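Local coordinates for DNA-binding protein reb1 (Schizosaccharomyces pombe, PDB 5EYB), which binds specific DNA sites in the rRNA gene enhancer and promoter and upstream of many genes, and helps terminate transcription by RNA polymerase I, at residues A12-L22 against M64-H75. Numbering follows the deposited sequence.
Sequences ARWTAEHWDYL and MPSFTRRTILRH. With nucleotides of chain B; nucleotides of chain C.
W14 is the bump and F67, H75, M64 and I72 line the hollow where the Myb-associated domain, of the helix-turn-helix clan, joins the start of helix 16-32 to the DNA-facing helix 69-79. A chi1 of -154° sets CG anti to the backbone N and carries the indole toward residues 64-75, six-membered ring foremost. Its edge meets the face of F67, centroids 4.8 Å apart and planes at 52°, while the rim at CZ3 meets I72 CG1. H75 lies over one face, its CB making a CH-pi contact with the six-membered ring; CB of H18 covers the opposite face, and W14 NE1 lies over the W19 ring. M64 approaches obliquely, SD 3.9 Å from W14 CH2, and also touches Y21, which packs on helix 51-63 too. F67 projects toward residues 12-22: in an offset edge-to-face pair its CE2 edge points at the H18 imidazole face, 3.5 Å from CE1, and its CZ abuts the R13 backbone. This aromatic cluster sits behind the DNA backbone. T68 grips the DT18 phosphate of chain B through N and OG1; R69 NE reaches DG6 of chain C. H75, backed by W14, donates from NE2 to DA17 OP1 of chain B at 3.1 Å.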
loop_
_atom_site.group_PDB
_atom_site.type_symbol
_atom_site.label_atom_id
_atom_site.label_comp_id
_atom_site.label_asym_id
_atom_site.label_seq_id
_atom_site.Cartn_x
_atom_site.Cartn_y
_atom_site.Cartn_z
ATOM N N ALA A 12 -6.144 -9.136 13.209
ATOM C CA ALA A 12 -5.785 -7.872 12.576
ATOM C C ALA A 12 -4.498 -8.006 11.764
ATOM O O ALA A 12 -4.410 -7.524 10.634
ATOM C CB ALA A 12 -5.639 -6.779 13.623
ATOM N N ARG A 13 -3.501 -8.660 12.350
ATOM C CA ARG A 13 -2.237 -8.910 11.668
ATOM C C ARG A 13 -1.720 -10.307 11.963
ATOM O O ARG A 13 -2.082 -10.912 12.970
ATOM C CB ARG A 13 -1.186 -7.884 12.079
ATOM C CG ARG A 13 -1.416 -6.498 11.530
ATOM C CD ARG A 13 -0.264 -5.593 11.907
ATOM N NE ARG A 13 0.995 -6.018 11.298
ATOM C CZ ARG A 13 1.430 -5.600 10.113
ATOM N NH1 ARG A 13 2.587 -6.039 9.635
ATOM N NH2 ARG A 13 0.708 -4.744 9.403
ATOM N N TRP A 14 -0.860 -10.810 11.085
ATOM C CA TRP A 14 -0.306 -12.144 11.251
ATOM C C TRP A 14 0.748 -12.138 12.352
ATOM O O TRP A 14 1.861 -11.651 12.160
ATOM C CB TRP A 14 0.286 -12.648 9.936
ATOM C CG TRP A 14 0.319 -14.138 9.824
ATOM C CD1 TRP A 14 1.270 -14.974 10.324
ATOM C CD2 TRP A 14 -0.639 -14.972 9.161
ATOM N NE1 TRP A 14 0.966 -16.277 10.019
ATOM C CE2 TRP A 14 -0.203 -16.303 9.305
ATOM C CE3 TRP A 14 -1.823 -14.722 8.463
ATOM C CZ2 TRP A 14 -0.907 -17.382 8.776
ATOM C CZ3 TRP A 14 -2.523 -15.796 7.939
ATOM C CH2 TRP A 14 -2.062 -17.108 8.098
ATOM N N THR A 15 0.381 -12.677 13.511
ATOM C CA THR A 15 1.253 -12.669 14.679
ATOM C C THR A 15 1.923 -14.022 14.873
ATOM O O THR A 15 1.805 -14.907 14.029
ATOM C CB THR A 15 0.475 -12.298 15.958
ATOM N N ALA A 16 2.625 -14.177 15.990
ATOM C CA ALA A 16 3.303 -15.431 16.303
ATOM C C ALA A 16 2.301 -16.554 16.539
ATOM O O ALA A 16 2.580 -17.718 16.250
ATOM C CB ALA A 16 4.198 -15.262 17.520
ATOM N N GLU A 17 1.136 -16.197 17.068
ATOM C CA GLU A 17 0.095 -17.173 17.355
ATOM C C GLU A 17 -0.432 -17.794 16.067
ATOM O O GLU A 17 -0.669 -19.000 16.001
ATOM C CB GLU A 17 -1.050 -16.526 18.139
ATOM N N HIS A 18 -0.601 -16.960 15.047
ATOM C CA HIS A 18 -1.114 -17.408 13.758
ATOM C C HIS A 18 -0.170 -18.393 13.079
ATOM O O HIS A 18 -0.613 -19.314 12.395
ATOM C CB HIS A 18 -1.371 -16.211 12.848
ATOM C CG HIS A 18 -2.490 -15.338 13.314
ATOM N ND1 HIS A 18 -2.512 -13.975 13.107
ATOM C CD2 HIS A 18 -3.628 -15.634 13.985
ATOM C CE1 HIS A 18 -3.616 -13.471 13.628
ATOM N NE2 HIS A 18 -4.310 -14.457 14.167
ATOM N N TRP A 19 1.130 -18.194 13.265
ATOM C CA TRP A 19 2.113 -19.126 12.731
ATOM C C TRP A 19 2.069 -20.440 13.498
ATOM O O TRP A 19 2.157 -21.518 12.909
ATOM C CB TRP A 19 3.521 -18.532 12.787
ATOM C CG TRP A 19 3.804 -17.533 11.710
ATOM C CD1 TRP A 19 3.991 -16.192 11.866
ATOM C CD2 TRP A 19 3.934 -17.797 10.307
ATOM N NE1 TRP A 19 4.233 -15.603 10.648
ATOM C CE2 TRP A 19 4.202 -16.567 9.675
ATOM C CE3 TRP A 19 3.850 -18.953 9.526
ATOM C CZ2 TRP A 19 4.386 -16.460 8.299
ATOM C CZ3 TRP A 19 4.034 -18.845 8.158
ATOM C CH2 TRP A 19 4.299 -17.607 7.560
ATOM N N ASP A 20 1.935 -20.343 14.817
ATOM C CA ASP A 20 1.878 -21.527 15.665
ATOM C C ASP A 20 0.633 -22.348 15.368
ATOM O O ASP A 20 0.671 -23.578 15.409
ATOM C CB ASP A 20 1.913 -21.135 17.145
ATOM C CG ASP A 20 3.282 -20.660 17.589
ATOM O OD1 ASP A 20 4.284 -21.073 16.968
ATOM O OD2 ASP A 20 3.358 -19.879 18.561
ATOM N N TYR A 21 -0.467 -21.668 15.063
ATOM C CA TYR A 21 -1.703 -22.352 14.707
ATOM C C TYR A 21 -1.545 -23.107 13.391
ATOM O O TYR A 21 -1.955 -24.261 13.271
ATOM C CB TYR A 21 -2.864 -21.362 14.608
ATOM C CG TYR A 21 -4.147 -21.994 14.116
ATOM C CD1 TYR A 21 -4.907 -22.802 14.950
ATOM C CD2 TYR A 21 -4.594 -21.788 12.816
ATOM C CE1 TYR A 21 -6.077 -23.387 14.505
ATOM C CE2 TYR A 21 -5.763 -22.368 12.363
ATOM C CZ TYR A 21 -6.501 -23.166 13.212
ATOM O OH TYR A 21 -7.665 -23.749 12.769
ATOM N N LEU A 22 -0.944 -22.444 12.410
ATOM C CA LEU A 22 -0.736 -23.037 11.097
ATOM C C LEU A 22 0.138 -24.280 11.189
ATOM O O LEU A 22 -0.203 -25.329 10.647
ATOM C CB LEU A 22 -0.100 -22.021 10.148
ATOM C CG LEU A 22 -0.139 -22.390 8.666
ATOM C CD1 LEU A 22 -1.582 -22.472 8.195
ATOM C CD2 LEU A 22 0.646 -21.384 7.838
ATOM N N MET A 64 -9.555 -18.654 10.408
ATOM C CA MET A 64 -8.796 -17.411 10.484
ATOM C C MET A 64 -9.479 -16.290 9.704
ATOM O O MET A 64 -8.955 -15.826 8.693
ATOM C CB MET A 64 -7.373 -17.627 9.969
ATOM C CG MET A 64 -6.527 -18.517 10.866
ATOM S SD MET A 64 -4.842 -18.746 10.268
ATOM C CE MET A 64 -5.088 -20.013 9.036
ATOM N N PRO A 65 -10.645 -15.831 10.195
ATOM C CA PRO A 65 -11.509 -14.881 9.482
ATOM C C PRO A 65 -10.846 -13.528 9.252
ATOM O O PRO A 65 -11.308 -12.754 8.416
ATOM C CB PRO A 65 -12.718 -14.729 10.415
ATOM C CG PRO A 65 -12.625 -15.868 11.380
ATOM C CD PRO A 65 -11.169 -16.136 11.535
ATOM N N SER A 66 -9.772 -13.257 9.983
ATOM C CA SER A 66 -9.097 -11.970 9.898
ATOM C C SER A 66 -8.308 -11.830 8.600
ATOM O O SER A 66 -7.766 -10.766 8.303
ATOM C CB SER A 66 -8.168 -11.784 11.098
ATOM O OG SER A 66 -8.866 -12.009 12.312
ATOM N N PHE A 67 -8.248 -12.909 7.826
ATOM C CA PHE A 67 -7.448 -12.924 6.609
ATOM C C PHE A 67 -8.178 -13.566 5.435
ATOM O O PHE A 67 -9.096 -14.367 5.621
ATOM C CB PHE A 67 -6.127 -13.651 6.872
ATOM C CG PHE A 67 -5.352 -13.083 8.021
ATOM C CD1 PHE A 67 -4.643 -11.901 7.882
ATOM C CD2 PHE A 67 -5.347 -13.722 9.248
ATOM C CE1 PHE A 67 -3.937 -11.371 8.943
ATOM C CE2 PHE A 67 -4.643 -13.198 10.312
ATOM C CZ PHE A 67 -3.937 -12.022 10.159
ATOM N N THR A 68 -7.766 -13.198 4.225
ATOM C CA THR A 68 -8.344 -13.751 3.002
ATOM C C THR A 68 -7.729 -15.115 2.708
ATOM O O THR A 68 -6.702 -15.480 3.275
ATOM C CB THR A 68 -8.118 -12.813 1.798
ATOM O OG1 THR A 68 -8.219 -11.451 2.230
ATOM C CG2 THR A 68 -9.148 -13.067 0.697
ATOM N N ARG A 69 -8.368 -15.876 1.830
ATOM C CA ARG A 69 -7.808 -17.136 1.371
ATOM C C ARG A 69 -6.473 -16.903 0.658
ATOM O O ARG A 69 -5.533 -17.678 0.827
ATOM C CB ARG A 69 -8.790 -17.846 0.443
ATOM C CG ARG A 69 -8.285 -19.160 -0.115
ATOM C CD ARG A 69 -9.233 -19.701 -1.170
ATOM N NE ARG A 69 -8.752 -20.956 -1.739
ATOM C CZ ARG A 69 -9.056 -22.157 -1.258
ATOM N NH1 ARG A 69 -9.846 -22.266 -0.198
ATOM N NH2 ARG A 69 -8.573 -23.247 -1.837
ATOM N N ARG A 70 -6.399 -15.829 -0.126
ATOM C CA ARG A 70 -5.193 -15.502 -0.885
ATOM C C ARG A 70 -3.991 -15.298 0.035
ATOM O O ARG A 70 -2.899 -15.794 -0.243
ATOM C CB ARG A 70 -5.425 -14.254 -1.750
ATOM C CG ARG A 70 -4.175 -13.669 -2.429
ATOM C CD ARG A 70 -3.454 -14.672 -3.335
ATOM N NE ARG A 70 -2.371 -14.053 -4.105
ATOM C CZ ARG A 70 -1.450 -14.731 -4.787
ATOM N NH1 ARG A 70 -1.471 -16.056 -4.792
ATOM N NH2 ARG A 70 -0.504 -14.089 -5.459
ATOM N N THR A 71 -4.193 -14.572 1.128
ATOM C CA THR A 71 -3.086 -14.283 2.031
ATOM C C THR A 71 -2.773 -15.468 2.944
ATOM O O THR A 71 -1.630 -15.636 3.367
ATOM C CB THR A 71 -3.367 -13.042 2.891
ATOM O OG1 THR A 71 -2.213 -12.733 3.681
ATOM C CG2 THR A 71 -4.506 -13.306 3.810
ATOM N N ILE A 72 -3.775 -16.293 3.245
ATOM C CA ILE A 72 -3.539 -17.494 4.038
ATOM C C ILE A 72 -2.683 -18.465 3.234
ATOM O O ILE A 72 -1.757 -19.078 3.761
ATOM C CB ILE A 72 -4.854 -18.180 4.465
ATOM C CG1 ILE A 72 -5.552 -17.361 5.549
ATOM C CG2 ILE A 72 -4.583 -19.577 4.995
ATOM C CD1 ILE A 72 -6.878 -17.935 5.984
ATOM N N LEU A 73 -2.990 -18.585 1.947
ATOM C CA LEU A 73 -2.226 -19.448 1.058
ATOM C C LEU A 73 -0.796 -18.948 0.899
ATOM O O LEU A 73 0.141 -19.741 0.836
ATOM C CB LEU A 73 -2.897 -19.545 -0.311
ATOM C CG LEU A 73 -4.178 -20.371 -0.380
ATOM C CD1 LEU A 73 -4.657 -20.470 -1.818
ATOM C CD2 LEU A 73 -3.960 -21.753 0.214
ATOM N N ARG A 74 -0.636 -17.629 0.831
ATOM C CA ARG A 74 0.687 -17.029 0.703
ATOM C C ARG A 74 1.562 -17.387 1.899
ATOM O O ARG A 74 2.726 -17.747 1.738
ATOM C CB ARG A 74 0.585 -15.510 0.567
ATOM C CG ARG A 74 0.194 -15.025 -0.818
ATOM C CD ARG A 74 0.092 -13.507 -0.838
ATOM N NE ARG A 74 -0.351 -12.993 -2.130
ATOM C CZ ARG A 74 -0.488 -11.702 -2.407
ATOM N NH1 ARG A 74 -0.216 -10.795 -1.480
ATOM N NH2 ARG A 74 -0.895 -11.314 -3.607
ATOM N N HIS A 75 1.007 -17.292 3.089
ATOM C CA HIS A 75 1.677 -17.749 4.285
ATOM C C HIS A 75 1.882 -19.235 4.327
ATOM O O HIS A 75 2.866 -19.691 4.827
ATOM C CB HIS A 75 0.954 -17.277 5.530
ATOM C CG HIS A 75 1.055 -15.812 5.751
ATOM N ND1 HIS A 75 1.467 -15.266 6.936
ATOM C CD2 HIS A 75 0.813 -14.777 4.925
ATOM C CE1 HIS A 75 1.474 -13.955 6.836
ATOM N NE2 HIS A 75 1.077 -13.634 5.626
ATOM P P DT B 18 -6.514 -9.592 4.383
ATOM O OP1 DT B 18 -7.399 -9.733 5.559
ATOM O OP2 DT B 18 -6.041 -10.793 3.685
ATOM O "O5'" DT B 18 -7.225 -8.689 3.281
ATOM C "C5'" DT B 18 -7.221 -7.284 3.426
ATOM C "C4'" DT B 18 -7.943 -6.629 2.268
ATOM O "O4'" DT B 18 -6.988 -6.240 1.247
ATOM C "C3'" DT B 18 -8.976 -7.514 1.572
ATOM O "O3'" DT B 18 -10.157 -6.776 1.372
ATOM C "C2'" DT B 18 -8.301 -7.861 0.246
ATOM C "C1'" DT B 18 -7.493 -6.607 -0.011
ATOM N N1 DT B 18 -6.349 -6.815 -0.937
ATOM C C2 DT B 18 -6.105 -5.886 -1.923
ATOM O O2 DT B 18 -6.783 -4.883 -2.084
ATOM N N3 DT B 18 -5.030 -6.173 -2.722
ATOM C C4 DT B 18 -4.194 -7.272 -2.635
ATOM O O4 DT B 18 -3.251 -7.443 -3.401
ATOM C C5 DT B 18 -4.508 -8.205 -1.580
ATOM C C7 DT B 18 -3.670 -9.434 -1.389
ATOM C C6 DT B 18 -5.557 -7.935 -0.792
ATOM P P DG C 6 -7.253 -21.220 -5.054
ATOM O OP1 DG C 6 -6.596 -22.410 -4.474
ATOM O OP2 DG C 6 -7.650 -20.107 -4.164
ATOM O "O5'" DG C 6 -6.324 -20.630 -6.210
ATOM C "C5'" DG C 6 -6.148 -21.371 -7.412
ATOM C "C4'" DG C 6 -5.963 -20.447 -8.605
ATOM O "O4'" DG C 6 -7.211 -19.767 -8.902
ATOM C "C3'" DG C 6 -4.908 -19.350 -8.428
ATOM O "O3'" DG C 6 -4.084 -19.287 -9.582
ATOM C "C2'" DG C 6 -5.739 -18.077 -8.267
ATOM C "C1'" DG C 6 -6.950 -18.402 -9.121
ATOM N N9 DG C 6 -8.143 -17.640 -8.765
ATOM C C8 DG C 6 -8.900 -17.766 -7.625
ATOM N N7 DG C 6 -9.915 -16.949 -7.583
ATOM C C5 DG C 6 -9.825 -16.234 -8.771
ATOM C C6 DG C 6 -10.651 -15.206 -9.283
ATOM O O6 DG C 6 -11.661 -14.707 -8.771
ATOM N N1 DG C 6 -10.205 -14.756 -10.523
ATOM C C2 DG C 6 -9.099 -15.237 -11.183
ATOM N N2 DG C 6 -8.824 -14.676 -12.370
ATOM N N3 DG C 6 -8.317 -16.199 -10.715
ATOM C C4 DG C 6 -8.739 -16.649 -9.509
ATOM P P DA B 17 0.235 -10.060 4.604
ATOM O OP1 DA B 17 0.098 -10.740 5.909
ATOM O OP2 DA B 17 0.595 -10.833 3.394
ATOM O "O5'" DA B 17 -1.124 -9.287 4.310
ATOM C "C5'" DA B 17 -1.670 -8.444 5.300
ATOM C "C4'" DA B 17 -3.001 -7.890 4.848
ATOM O "O4'" DA B 17 -2.787 -6.907 3.808
ATOM C "C3'" DA B 17 -3.972 -8.924 4.279
ATOM O "O3'" DA B 17 -5.259 -8.699 4.828
ATOM C "C2'" DA B 17 -3.934 -8.665 2.768
ATOM C "C1'" DA B 17 -3.622 -7.179 2.706
ATOM N N9 DA B 17 -2.910 -6.774 1.496
ATOM C C8 DA B 17 -1.826 -7.389 0.927
ATOM N N7 DA B 17 -1.381 -6.786 -0.153
ATOM C C5 DA B 17 -2.224 -5.696 -0.296
ATOM C C6 DA B 17 -2.287 -4.656 -1.249
ATOM N N6 DA B 17 -1.445 -4.547 -2.280
ATOM N N1 DA B 17 -3.250 -3.727 -1.096
ATOM C C2 DA B 17 -4.093 -3.835 -0.062
ATOM N N3 DA B 17 -4.135 -4.763 0.895
ATOM C C4 DA B 17 -3.167 -5.671 0.718
#